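Local coordinates for protein translation initiation factor eIF2B, subunit delta (Archaeoglobus fulgidus, PDB 1T5O) that probably catalyses the isomerisation of 5-methylthioribose 1-phosphate to 5-methylthioribulose 1-phosphate in methionine biosynthesis, at residues 180-185 with 206-211; 54-59 with 120-125; 131-136 with 159-164; 139-144 with 175-180. All coordinates share one frame; numbering follows the deposited sequence.

Interaction 1: 180-185 with 206-211; sequences EIRVIA and GIDVTL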
loop_
_atom_site.group_PDB
_atom_site.type_symbol
_atom_site.label_atom_id
_atom_site.label_comp_id
_atom_site.label_asym_id
_atom_site.label_seq_id
_atom_site.Cartn_x
_atom_site.Cartn_y
_atom_site.Cartn_z
ATOM N N GLU A 180 -18.356 -23.089 0.679
ATOM C CA GLU A 180 -18.268 -21.856 1.433
ATOM C C GLU A 180 -16.880 -21.300 1.102
ATOM O O GLU A 180 -15.867 -21.961 1.329
ATOM C CB GLU A 180 -18.422 -22.140 2.936
ATOM C CG GLU A 180 -17.180 -21.957 3.803
ATOM C CD GLU A 180 -17.136 -20.616 4.523
ATOM O OE1 GLU A 180 -18.161 -20.210 5.108
ATOM O OE2 GLU A 180 -16.067 -19.969 4.521
ATOM N N ILE A 181 -16.853 -20.117 0.509
ATOM C CA ILE A 181 -15.603 -19.465 0.145
ATOM C C ILE A 181 -15.610 -18.047 0.725
ATOM O O ILE A 181 -16.615 -17.350 0.651
ATOM C CB ILE A 181 -15.417 -19.363 -1.428
ATOM C CG1 ILE A 181 -15.471 -20.753 -2.081
ATOM C CG2 ILE A 181 -14.054 -18.688 -1.762
ATOM C CD1 ILE A 181 -14.361 -21.672 -1.657
ATOM N N ARG A 182 -14.494 -17.632 1.308
ATOM C CA ARG A 182 -14.359 -16.282 1.845
ATOM C C ARG A 182 -13.184 -15.630 1.106
ATOM O O ARG A 182 -12.252 -16.310 0.669
ATOM C CB ARG A 182 -14.053 -16.318 3.337
ATOM C CG ARG A 182 -15.182 -16.860 4.199
ATOM C CD ARG A 182 -14.814 -16.701 5.663
ATOM N NE ARG A 182 -14.559 -17.967 6.330
ATOM C CZ ARG A 182 -13.767 -18.928 5.863
ATOM N NH1 ARG A 182 -13.139 -18.775 4.699
ATOM N NH2 ARG A 182 -13.598 -20.047 6.562
ATOM N N VAL A 183 -13.215 -14.315 0.974
ATOM C CA VAL A 183 -12.150 -13.634 0.242
ATOM C C VAL A 183 -11.412 -12.608 1.082
ATOM O O VAL A 183 -12.020 -11.929 1.914
ATOM C CB VAL A 183 -12.745 -12.901 -0.995
ATOM C CG1 VAL A 183 -11.683 -12.023 -1.695
ATOM C CG2 VAL A 183 -13.332 -13.940 -1.969
ATOM N N ILE A 184 -10.098 -12.524 0.889
ATOM C CA ILE A 184 -9.341 -11.481 1.545
ATOM C C ILE A 184 -8.892 -10.621 0.366
ATOM O O ILE A 184 -8.211 -11.101 -0.529
ATOM C CB ILE A 184 -8.149 -12.022 2.314
ATOM C CG1 ILE A 184 -8.656 -12.774 3.558
ATOM C CG2 ILE A 184 -7.202 -10.847 2.709
ATOM C CD1 ILE A 184 -7.554 -13.445 4.359
ATOM N N ALA A 185 -9.260 -9.346 0.374
ATOM C CA ALA A 185 -8.921 -8.448 -0.727
ATOM C C ALA A 185 -7.908 -7.370 -0.363
ATOM O O ALA A 185 -8.096 -6.644 0.618
ATOM C CB ALA A 185 -10.199 -7.772 -1.247
ATOM N N GLY A 206 -23.126 -10.938 -1.637
ATOM C CA GLY A 206 -23.155 -11.780 -0.453
ATOM C C GLY A 206 -21.972 -12.704 -0.257
ATOM O O GLY A 206 -22.091 -13.754 0.372
ATOM N N ILE A 207 -20.818 -12.343 -0.805
ATOM C CA ILE A 207 -19.626 -13.164 -0.617
ATOM C C ILE A 207 -18.768 -12.521 0.474
ATOM O O ILE A 207 -18.481 -11.329 0.398
ATOM C CB ILE A 207 -18.854 -13.273 -1.941
ATOM C CG1 ILE A 207 -19.785 -13.947 -2.970
ATOM C CG2 ILE A 207 -17.564 -14.042 -1.734
ATOM C CD1 ILE A 207 -19.174 -14.263 -4.319
ATOM N N ASP A 208 -18.395 -13.298 1.494
ATOM C CA ASP A 208 -17.583 -12.769 2.604
ATOM C C ASP A 208 -16.258 -12.210 2.083
ATOM O O ASP A 208 -15.580 -12.849 1.272
ATOM C CB ASP A 208 -17.269 -13.848 3.637
ATOM C CG ASP A 208 -18.493 -14.289 4.421
ATOM O OD1 ASP A 208 -18.385 -15.279 5.187
ATOM O OD2 ASP A 208 -19.561 -13.652 4.282
ATOM N N VAL A 209 -15.916 -11.016 2.535
ATOM C CA VAL A 209 -14.668 -10.368 2.141
ATOM C C VAL A 209 -14.116 -9.532 3.298
ATOM O O VAL A 209 -14.865 -8.845 4.019
ATOM C CB VAL A 209 -14.851 -9.453 0.882
ATOM C CG1 VAL A 209 -15.814 -8.291 1.202
ATOM C CG2 VAL A 209 -13.456 -8.894 0.408
ATOM N N THR A 210 -12.802 -9.624 3.483
ATOM C CA THR A 210 -12.092 -8.853 4.496
ATOM C C THR A 210 -11.036 -8.034 3.731
ATOM O O THR A 210 -10.311 -8.566 2.884
ATOM C CB THR A 210 -11.416 -9.781 5.532
ATOM O OG1 THR A 210 -12.415 -10.617 6.112
ATOM C CG2 THR A 210 -10.752 -8.972 6.648
ATOM N N LEU A 211 -10.979 -6.747 4.046
ATOM C CA LEU A 211 -10.100 -5.753 3.412
ATOM C C LEU A 211 -8.820 -5.595 4.206
ATOM O O LEU A 211 -8.859 -5.443 5.429
ATOM C CB LEU A 211 -10.815 -4.398 3.399
ATOM C CG LEU A 211 -10.653 -3.312 2.320
ATOM C CD1 LEU A 211 -10.806 -1.975 2.956
ATOM C CD2 LEU A 211 -9.351 -3.411 1.582
HETATM O O HOH W 1 -18.799 -16.307 1.537
HETATM O O HOH W 2 -12.979 -12.759 4.510
#
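V183 turns CG1 anti to its backbone N (chi1 173°), which carries this methyl obliquely across to V209, where V183 CG1 and V209 CG2 stand 4.2 Å apart. V209 takes the crowded rotamer, with CG1 between backbone N and carbonyl carbon (chi1 64°); its CG2, anti to N, is placed 3.8 Å from A185 CB. The second methyl of V183, CG2, meets CG2 of I207. Compact aliphatic residues suit this face, because helix 193-204 packs on it, L202 against V183 and M203 against V209. The arrangement is a beta-alpha-beta crossover of a Rossmann-like sheet, and its two parallel strands are stitched by backbone bonds: V183 N to D208 O (2.8 Å), T210 N to V183 O (2.9 Å) and A185 N to T210 O (2.8 Å), the last nearly along the C=O axis. On the other face R182 and D208 lie side by side and point the same way, R182 CG resting 3.7 Å from D208 OD1. R182 bends at chi3 (-111°), so that its guanidinium faces E180, whose carboxylate lies over the plane in a pairing by charge alone, E180 OE2 being less surely placed. A water joins T210 OG1 to V183 O. A second accepts from D208 N and donates to I181 O. T210 and L211 also pair in parallel with a strand of the second subunit, and T210 packs on K303 of that chain.

Interaction 2: 54-59 with 120-125; sequences GAYGIA and REAEKL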
loop_
_atom_site.group_PDB
_atom_site.type_symbol
_atom_site.label_atom_id
_atom_site.label_comp_id
_atom_site.label_asym_id
_atom_site.label_seq_id
_atom_site.Cartn_x
_atom_site.Cartn_y
_atom_site.Cartn_z
ATOM N N GLY A 54 -16.349 -0.675 -27.011
ATOM C CA GLY A 54 -16.004 -0.403 -28.394
ATOM C C GLY A 54 -17.118 -0.809 -29.349
ATOM O O GLY A 54 -17.486 -0.037 -30.233
ATOM N N ALA A 55 -17.655 -2.016 -29.170
ATOM C CA ALA A 55 -18.732 -2.528 -30.026
ATOM C C ALA A 55 -20.044 -1.774 -29.848
ATOM O O ALA A 55 -20.698 -1.431 -30.827
ATOM C CB ALA A 55 -18.955 -4.020 -29.766
ATOM N N TYR A 56 -20.449 -1.532 -28.606
ATOM C CA TYR A 56 -21.694 -0.802 -28.385
ATOM C C TYR A 56 -21.503 0.616 -28.899
ATOM O O TYR A 56 -22.471 1.279 -29.278
ATOM C CB TYR A 56 -22.064 -0.760 -26.902
ATOM C CG TYR A 56 -22.647 -2.054 -26.377
ATOM C CD1 TYR A 56 -23.715 -2.680 -27.028
ATOM C CD2 TYR A 56 -22.172 -2.624 -25.203
ATOM C CE1 TYR A 56 -24.298 -3.846 -26.507
ATOM C CE2 TYR A 56 -22.741 -3.778 -24.670
ATOM C CZ TYR A 56 -23.797 -4.384 -25.319
ATOM O OH TYR A 56 -24.352 -5.522 -24.780
ATOM N N GLY A 57 -20.247 1.070 -28.905
ATOM C CA GLY A 57 -19.948 2.409 -29.384
ATOM C C GLY A 57 -20.415 2.574 -30.819
ATOM O O GLY A 57 -21.029 3.583 -31.161
ATOM N N ILE A 58 -20.118 1.572 -31.651
ATOM C CA ILE A 58 -20.497 1.563 -33.065
ATOM C C ILE A 58 -22.020 1.481 -33.206
ATOM O O ILE A 58 -22.598 2.137 -34.071
ATOM C CB ILE A 58 -19.833 0.356 -33.809
ATOM C CG1 ILE A 58 -18.302 0.462 -33.725
ATOM C CG2 ILE A 58 -20.328 0.268 -35.256
ATOM C CD1 ILE A 58 -17.701 1.804 -34.196
ATOM N N ALA A 59 -22.672 0.671 -32.366
ATOM C CA ALA A 59 -24.129 0.559 -32.416
ATOM C C ALA A 59 -24.700 1.919 -32.023
ATOM O O ALA A 59 -25.700 2.391 -32.575
ATOM C CB ALA A 59 -24.616 -0.510 -31.455
ATOM N N ARG A 120 -26.334 -6.027 -33.015
ATOM C CA ARG A 120 -26.301 -7.474 -32.886
ATOM C C ARG A 120 -24.877 -8.028 -32.641
ATOM O O ARG A 120 -24.690 -8.941 -31.833
ATOM C CB ARG A 120 -26.913 -8.098 -34.139
ATOM C CG ARG A 120 -26.855 -9.597 -34.185
ATOM C CD ARG A 120 -27.813 -10.127 -35.242
ATOM N NE ARG A 120 -27.562 -11.528 -35.566
ATOM C CZ ARG A 120 -28.264 -12.212 -36.466
ATOM N NH1 ARG A 120 -29.257 -11.614 -37.118
ATOM N NH2 ARG A 120 -27.966 -13.482 -36.728
ATOM N N GLU A 121 -23.884 -7.478 -33.334
ATOM C CA GLU A 121 -22.504 -7.920 -33.153
ATOM C C GLU A 121 -22.042 -7.532 -31.737
ATOM O O GLU A 121 -21.439 -8.331 -31.027
ATOM C CB GLU A 121 -21.605 -7.270 -34.209
ATOM C CG GLU A 121 -20.113 -7.630 -34.124
ATOM C CD GLU A 121 -19.823 -9.105 -34.399
ATOM O OE1 GLU A 121 -20.766 -9.848 -34.751
ATOM O OE2 GLU A 121 -18.644 -9.528 -34.269
ATOM N N ALA A 122 -22.366 -6.312 -31.321
ATOM C CA ALA A 122 -21.995 -5.836 -29.994
ATOM C C ALA A 122 -22.627 -6.708 -28.908
ATOM O O ALA A 122 -21.966 -7.068 -27.927
ATOM C CB ALA A 122 -22.424 -4.363 -29.817
ATOM N N GLU A 123 -23.903 -7.057 -29.071
ATOM C CA GLU A 123 -24.570 -7.894 -28.071
ATOM C C GLU A 123 -23.992 -9.302 -28.036
ATOM O O GLU A 123 -23.917 -9.921 -26.974
ATOM C CB GLU A 123 -26.074 -7.957 -28.330
ATOM C CG GLU A 123 -26.723 -6.600 -28.225
ATOM C CD GLU A 123 -28.217 -6.675 -28.030
ATOM O OE1 GLU A 123 -28.916 -7.172 -28.938
ATOM O OE2 GLU A 123 -28.688 -6.235 -26.959
ATOM N N LYS A 124 -23.581 -9.801 -29.193
ATOM C CA LYS A 124 -22.993 -11.131 -29.280
ATOM C C LYS A 124 -21.631 -11.150 -28.574
ATOM O O LYS A 124 -21.315 -12.091 -27.847
ATOM C CB LYS A 124 -22.824 -11.531 -30.749
ATOM C CG LYS A 124 -22.048 -12.834 -30.985
ATOM C CD LYS A 124 -21.688 -12.940 -32.464
ATOM C CE LYS A 124 -20.929 -14.220 -32.816
ATOM N NZ LYS A 124 -20.478 -14.138 -34.248
ATOM N N LEU A 125 -20.834 -10.110 -28.785
ATOM C CA LEU A 125 -19.530 -10.030 -28.160
ATOM C C LEU A 125 -19.651 -9.954 -26.640
ATOM O O LEU A 125 -18.855 -10.564 -25.930
ATOM C CB LEU A 125 -18.744 -8.819 -28.669
ATOM C CG LEU A 125 -18.340 -8.825 -30.147
ATOM C CD1 LEU A 125 -17.597 -7.530 -30.468
ATOM C CD2 LEU A 125 -17.459 -10.035 -30.453
HETATM O O HOH W 3 -27.321 -6.298 -23.891
#
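The best-held polar atom is E121 O, gripped by one N-H, that of L125, with L125 N 2.9 Å from E121 O; A55 O takes two longer bonds, from A59 N and, weakly, from I58 N. A55 turns its methyl toward the neighbouring helix. The contact is an antiparallel helix pair, 47-61 against 111-141, in the helical part of the chain, as in the N-terminal helical domains of the eIF2B-related family. The axes of the two short segments come within 8.2 Å and cross at -160°. Alanines suit so close an approach: the methyls pass alongside each other, A55 CB 3.5 Å from A122 CB, tighter than usual van der Waals contact. Y56 has CG anti to its carbonyl carbon (chi1 -77°), and this lays the ring beside A122, whose CB approaches obliquely to 3.5 Å from Y56 CD1. E123 crosses Y56 at about a right angle; its CG sits at the ring edge, 4.1 Å from Y56 CE1, and its chain then runs out extended. The carboxylate, turned 70° from the ring, holds a water weakly through OE2, and the same water lies 3.2 Å from Y56 OH. I6 and W8 of strand 6-8 also touch the Y56 side chain. An alanine in place of Y56 would remove ring and hydroxyl together, and would probably loosen the packing beside A122 and lose the water link to E123. Next to the alanine pair, L125 CD1 closes on A55 CB at 3.8 Å.

Interaction 3: 131-136 with 159-164; sequences ERNRKM and LATVDW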
loop_
_atom_site.group_PDB
_atom_site.type_symbol
_atom_site.label_atom_id
_atom_site.label_comp_id
_atom_site.label_asym_id
_atom_site.label_seq_id
_atom_site.Cartn_x
_atom_site.Cartn_y
_atom_site.Cartn_z
ATOM N N GLU A 131 -20.197 -15.788 -21.247
ATOM C CA GLU A 131 -20.074 -17.241 -21.372
ATOM C C GLU A 131 -18.643 -17.708 -21.098
ATOM O O GLU A 131 -18.441 -18.702 -20.406
ATOM C CB GLU A 131 -20.585 -17.712 -22.759
ATOM C CG GLU A 131 -19.905 -17.133 -23.986
ATOM C CD GLU A 131 -20.644 -17.474 -25.315
ATOM O OE1 GLU A 131 -19.954 -17.746 -26.344
ATOM O OE2 GLU A 131 -21.903 -17.460 -25.322
ATOM N N ARG A 132 -17.658 -16.980 -21.630
ATOM C CA ARG A 132 -16.234 -17.273 -21.406
ATOM C C ARG A 132 -15.861 -17.268 -19.909
ATOM O O ARG A 132 -15.117 -18.125 -19.438
ATOM C CB ARG A 132 -15.346 -16.220 -22.094
ATOM C CG ARG A 132 -14.856 -16.620 -23.462
ATOM C CD ARG A 132 -13.792 -15.662 -24.043
ATOM N NE ARG A 132 -14.352 -14.419 -24.583
ATOM C CZ ARG A 132 -14.346 -13.255 -23.936
ATOM N NH1 ARG A 132 -13.805 -13.164 -22.718
ATOM N NH2 ARG A 132 -14.882 -12.177 -24.500
ATOM N N ASN A 133 -16.362 -16.277 -19.186
ATOM C CA ASN A 133 -16.070 -16.142 -17.754
ATOM C C ASN A 133 -16.716 -17.237 -16.933
ATOM O O ASN A 133 -16.108 -17.729 -15.993
ATOM C CB ASN A 133 -16.512 -14.764 -17.244
ATOM C CG ASN A 133 -15.656 -13.659 -17.808
ATOM O OD1 ASN A 133 -14.514 -13.907 -18.172
ATOM N ND2 ASN A 133 -16.193 -12.439 -17.891
ATOM N N ARG A 134 -17.948 -17.624 -17.285
ATOM C CA ARG A 134 -18.635 -18.711 -16.572
ATOM C C ARG A 134 -17.919 -20.046 -16.840
ATOM O O ARG A 134 -17.777 -20.886 -15.947
ATOM C CB ARG A 134 -20.098 -18.855 -17.029
ATOM C CG ARG A 134 -21.067 -17.743 -16.615
ATOM C CD ARG A 134 -22.469 -18.273 -16.905
ATOM N NE ARG A 134 -23.511 -17.275 -17.108
ATOM C CZ ARG A 134 -24.308 -17.265 -18.175
ATOM N NH1 ARG A 134 -24.168 -18.186 -19.119
ATOM N NH2 ARG A 134 -25.235 -16.334 -18.307
ATOM N N LYS A 135 -17.488 -20.255 -18.081
ATOM C CA LYS A 135 -16.800 -21.508 -18.421
ATOM C C LYS A 135 -15.454 -21.548 -17.654
ATOM O O LYS A 135 -15.094 -22.566 -17.044
ATOM C CB LYS A 135 -16.569 -21.584 -19.938
ATOM C CG LYS A 135 -15.925 -22.878 -20.365
ATOM C CD LYS A 135 -16.036 -23.115 -21.864
ATOM C CE LYS A 135 -15.985 -24.615 -22.179
ATOM N NZ LYS A 135 -15.929 -24.836 -23.662
ATOM N N MET A 136 -14.729 -20.427 -17.701
ATOM C CA MET A 136 -13.443 -20.288 -16.990
ATOM C C MET A 136 -13.681 -20.521 -15.492
ATOM O O MET A 136 -12.897 -21.192 -14.802
ATOM C CB MET A 136 -12.882 -18.874 -17.190
ATOM C CG MET A 136 -11.606 -18.594 -16.429
ATOM S SD MET A 136 -11.202 -16.814 -16.539
ATOM C CE MET A 136 -10.999 -16.668 -18.181
ATOM N N LEU A 159 -17.101 -6.173 -12.516
ATOM C CA LEU A 159 -17.097 -4.789 -12.938
ATOM C C LEU A 159 -16.093 -4.631 -14.093
ATOM O O LEU A 159 -16.322 -3.841 -15.016
ATOM C CB LEU A 159 -16.751 -3.865 -11.758
ATOM C CG LEU A 159 -17.856 -3.779 -10.690
ATOM C CD1 LEU A 159 -17.364 -2.992 -9.471
ATOM C CD2 LEU A 159 -19.107 -3.132 -11.287
ATOM N N ALA A 160 -15.024 -5.438 -14.055
ATOM C CA ALA A 160 -13.953 -5.428 -15.052
ATOM C C ALA A 160 -14.308 -6.223 -16.324
ATOM O O ALA A 160 -13.573 -6.196 -17.327
ATOM C CB ALA A 160 -12.678 -5.991 -14.425
ATOM N N THR A 161 -15.410 -6.958 -16.277
ATOM C CA THR A 161 -15.839 -7.720 -17.432
ATOM C C THR A 161 -17.281 -7.313 -17.672
ATOM O O THR A 161 -17.755 -6.374 -17.032
ATOM C CB THR A 161 -15.718 -9.232 -17.164
ATOM O OG1 THR A 161 -16.483 -9.583 -16.006
ATOM C CG2 THR A 161 -14.265 -9.605 -16.926
ATOM N N VAL A 162 -17.978 -7.984 -18.586
ATOM C CA VAL A 162 -19.392 -7.658 -18.824
ATOM C C VAL A 162 -20.164 -8.202 -17.624
ATOM O O VAL A 162 -21.077 -7.542 -17.095
ATOM C CB VAL A 162 -19.919 -8.294 -20.132
ATOM C CG1 VAL A 162 -21.425 -8.154 -20.208
ATOM C CG2 VAL A 162 -19.283 -7.602 -21.341
ATOM N N ASP A 163 -19.782 -9.405 -17.194
ATOM C CA ASP A 163 -20.379 -10.036 -16.023
ATOM C C ASP A 163 -19.556 -11.256 -15.531
ATOM O O ASP A 163 -18.711 -11.793 -16.257
ATOM C CB ASP A 163 -21.827 -10.459 -16.331
ATOM C CG ASP A 163 -22.704 -10.543 -15.077
ATOM O OD1 ASP A 163 -22.249 -10.133 -13.986
ATOM O OD2 ASP A 163 -23.867 -11.010 -15.191
ATOM N N TRP A 164 -19.829 -11.665 -14.295
ATOM C CA TRP A 164 -19.215 -12.823 -13.632
ATOM C C TRP A 164 -17.784 -12.623 -13.144
ATOM O O TRP A 164 -17.471 -12.909 -11.984
ATOM C CB TRP A 164 -19.275 -14.060 -14.537
ATOM C CG TRP A 164 -19.253 -15.346 -13.740
ATOM C CD1 TRP A 164 -18.222 -16.248 -13.643
ATOM C CD2 TRP A 164 -20.322 -15.871 -12.930
ATOM N NE1 TRP A 164 -18.589 -17.296 -12.829
ATOM C CE2 TRP A 164 -19.874 -17.086 -12.382
ATOM C CE3 TRP A 164 -21.624 -15.424 -12.624
ATOM C CZ2 TRP A 164 -20.680 -17.870 -11.541
ATOM C CZ3 TRP A 164 -22.424 -16.201 -11.786
ATOM C CH2 TRP A 164 -21.946 -17.411 -11.257
#
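N133 sets CG anti to its carbonyl carbon (chi1 -69°), aiming its amide from helix 111-141 at the loop between strand 149-152 and helix 167-176, while W164 sets CG anti to its backbone N (chi1 -154°) and brings its indole back against that helix. N133 ND2 donates to D163 O at 3.1 Å with an N-H...O angle of 158°; the oxygen lies close to the amide plane, and the bond runs nearly along the C=O axis. T161 meets the same amide tip to tip, its CB 3.3 Å from N133 ND2; T161 OG1, though near that nitrogen, is badly angled for a bond and bonds to G157 O instead. Nearer the backbone, N133 CB packs on W164 CB at 3.9 Å. The next residue, R134, crosses the indole at about a right angle: its CG stands over one face, 4.2 Å from the centroid of the W164 five-membered ring, a CH-pi contact. An arginine suits this place because its aliphatic stem can lie on the ring while the charged end goes on past it. W164 NE1 bonds to S173 OG, which fixes how the same five-membered ring is turned. An alanine at N133 would lose the bond to D163 O and would probably let the loop shift on the helix. That loop runs close to G46, a predicted substrate-binding residue, and the side chain of T161 is about 10 Å from that of D234, the predicted proton donor. Since amide and carbonyl are both neutral, this link between helix and loop is likely to be insensitive to pH.

Interaction 4: 139-144 with 175-180; sequences YGAELL and VEQGKE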
loop_
_atom_site.group_PDB
_atom_site.type_symbol
_atom_site.label_atom_id
_atom_site.label_comp_id
_atom_site.label_asym_id
_atom_site.label_seq_id
_atom_site.Cartn_x
_atom_site.Cartn_y
_atom_site.Cartn_z
ATOM N N TYR A 139 -14.145 -24.236 -14.582
ATOM C CA TYR A 139 -12.842 -24.902 -14.584
ATOM C C TYR A 139 -12.081 -24.516 -13.325
ATOM O O TYR A 139 -11.530 -25.371 -12.658
ATOM C CB TYR A 139 -12.023 -24.495 -15.792
ATOM C CG TYR A 139 -12.400 -25.183 -17.055
ATOM C CD1 TYR A 139 -12.715 -24.443 -18.205
ATOM C CD2 TYR A 139 -12.357 -26.575 -17.154
ATOM C CE1 TYR A 139 -12.969 -25.080 -19.423
ATOM C CE2 TYR A 139 -12.612 -27.216 -18.374
ATOM C CZ TYR A 139 -12.913 -26.457 -19.502
ATOM O OH TYR A 139 -13.153 -27.073 -20.720
ATOM N N GLY A 140 -12.076 -23.227 -12.989
ATOM C CA GLY A 140 -11.355 -22.781 -11.806
ATOM C C GLY A 140 -11.956 -23.251 -10.499
ATOM O O GLY A 140 -11.213 -23.533 -9.549
ATOM N N ALA A 141 -13.291 -23.330 -10.428
ATOM C CA ALA A 141 -13.969 -23.764 -9.206
ATOM C C ALA A 141 -13.477 -25.123 -8.718
ATOM O O ALA A 141 -13.530 -25.420 -7.528
ATOM C CB ALA A 141 -15.524 -23.801 -9.424
ATOM N N GLU A 142 -13.037 -25.966 -9.641
ATOM C CA GLU A 142 -12.517 -27.278 -9.291
ATOM C C GLU A 142 -11.248 -27.178 -8.432
ATOM O O GLU A 142 -10.841 -28.174 -7.808
ATOM C CB GLU A 142 -12.212 -28.095 -10.564
ATOM C CG GLU A 142 -13.472 -28.562 -11.331
ATOM C CD GLU A 142 -14.478 -29.254 -10.410
ATOM O OE1 GLU A 142 -14.160 -30.353 -9.907
ATOM O OE2 GLU A 142 -15.573 -28.690 -10.166
ATOM N N LEU A 143 -10.625 -25.994 -8.407
ATOM C CA LEU A 143 -9.402 -25.755 -7.608
ATOM C C LEU A 143 -9.730 -25.183 -6.228
ATOM O O LEU A 143 -8.852 -24.905 -5.416
ATOM C CB LEU A 143 -8.478 -24.763 -8.324
ATOM C CG LEU A 143 -8.091 -25.167 -9.735
ATOM C CD1 LEU A 143 -7.329 -24.012 -10.396
ATOM C CD2 LEU A 143 -7.280 -26.427 -9.713
ATOM N N LEU A 144 -11.006 -24.989 -5.974
ATOM C CA LEU A 144 -11.419 -24.431 -4.711
ATOM C C LEU A 144 -12.183 -25.500 -3.922
ATOM O O LEU A 144 -12.971 -26.269 -4.492
ATOM C CB LEU A 144 -12.302 -23.210 -4.993
ATOM C CG LEU A 144 -11.786 -21.800 -4.676
ATOM C CD1 LEU A 144 -10.287 -21.718 -4.727
ATOM C CD2 LEU A 144 -12.468 -20.805 -5.605
ATOM N N VAL A 175 -18.884 -20.712 -5.165
ATOM C CA VAL A 175 -19.956 -20.379 -4.228
ATOM C C VAL A 175 -21.263 -20.987 -4.761
ATOM O O VAL A 175 -22.046 -21.544 -4.000
ATOM C CB VAL A 175 -20.078 -18.837 -4.059
ATOM C CG1 VAL A 175 -21.381 -18.453 -3.334
ATOM C CG2 VAL A 175 -18.881 -18.325 -3.255
ATOM N N GLU A 176 -21.471 -20.896 -6.074
ATOM C CA GLU A 176 -22.651 -21.451 -6.717
ATOM C C GLU A 176 -22.745 -22.968 -6.478
ATOM O O GLU A 176 -23.847 -23.519 -6.380
ATOM C CB GLU A 176 -22.595 -21.148 -8.211
ATOM C CG GLU A 176 -23.794 -21.608 -9.002
ATOM C CD GLU A 176 -23.848 -20.973 -10.381
ATOM O OE1 GLU A 176 -22.844 -21.030 -11.119
ATOM O OE2 GLU A 176 -24.903 -20.414 -10.731
ATOM N N GLN A 177 -21.604 -23.643 -6.380
ATOM C CA GLN A 177 -21.594 -25.081 -6.128
ATOM C C GLN A 177 -21.903 -25.399 -4.663
ATOM O O GLN A 177 -21.936 -26.564 -4.279
ATOM C CB GLN A 177 -20.226 -25.691 -6.459
ATOM C CG GLN A 177 -19.816 -25.585 -7.893
ATOM C CD GLN A 177 -18.410 -26.111 -8.108
ATOM O OE1 GLN A 177 -17.445 -25.627 -7.493
ATOM N NE2 GLN A 177 -18.279 -27.104 -8.975
ATOM N N GLY A 178 -22.090 -24.370 -3.845
ATOM C CA GLY A 178 -22.394 -24.586 -2.444
ATOM C C GLY A 178 -21.155 -24.676 -1.561
ATOM O O GLY A 178 -21.241 -25.061 -0.387
ATOM N N LYS A 179 -19.993 -24.340 -2.125
ATOM C CA LYS A 179 -18.755 -24.363 -1.348
ATOM C C LYS A 179 -18.711 -23.056 -0.597
ATOM O O LYS A 179 -19.009 -22.024 -1.164
ATOM C CB LYS A 179 -17.526 -24.446 -2.271
ATOM C CG LYS A 179 -17.379 -25.777 -2.972
ATOM C CD LYS A 179 -16.351 -25.739 -4.116
ATOM C CE LYS A 179 -16.108 -27.146 -4.652
ATOM N NZ LYS A 179 -15.200 -27.146 -5.844
ATOM N N GLU A 180 -18.356 -23.089 0.679
ATOM C CA GLU A 180 -18.268 -21.856 1.433
ATOM C C GLU A 180 -16.880 -21.300 1.102
ATOM O O GLU A 180 -15.867 -21.961 1.329
ATOM C CB GLU A 180 -18.422 -22.140 2.936
ATOM C CG GLU A 180 -17.180 -21.957 3.803
ATOM C CD GLU A 180 -17.136 -20.616 4.523
ATOM O OE1 GLU A 180 -18.161 -20.210 5.108
ATOM O OE2 GLU A 180 -16.067 -19.969 4.521
#
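K179 starts with CB directed at the turn of 139-144 and CG anti to its own carbonyl carbon (chi1 -70°), and from there the chain runs fully extended. CD passes 3.4 Å from L144 O, and CE passes the same oxygen at 3.3 Å. At the tip NZ donates to three oxygens: L144 O at 2.8 Å, in the carbonyl plane; A141 O at 2.9 Å, from above its plane; and Q177 OE1 at 3.2 Å, also from above. Lysine suits the place because its long chain spans the gap and its ammonium offers three protons. Two helix ends meet here. Near the end of helix 111-141 a type I turn runs from A141 to L144, in which A141 O also takes L144 N, while helix 167-176 closes with a Schellman motif at G178, whose positive phi suits a glycine. Q177, in that closing turn, stretches beyond CG and places OE1 3.3 Å from A141 CB. Its other amide atom, NE2, donates a weak bond to E142 OE2, the carboxylate standing 78° from the amide plane. E142 OE2 is 4.6 Å from K179 NZ, near enough that its charge would probably steady the ammonium in its protonated form.

From the N terminus, interaction 2 comes first: it brings helix 111-141 back against helix 47-61 and closes a largely helical loop. The same long helix then supplies the opening segments of interactions 3 and 4, so one rod joins the helical part to the Rossmann-like part. These two cross, since 139-144 falls between 131-136 and 159-164 while 175-180 follows both; they touch where W164 packs on E176. Together they tie the end of the helix to the loop before helix 167-176 and to that helix's own end. Interaction 1 follows in series, sharing E180 with interaction 4, and I181 packs on L144 and V175. It closes the loop through helix 193-204, joining strands 182-186 and 208-212 of the sheet.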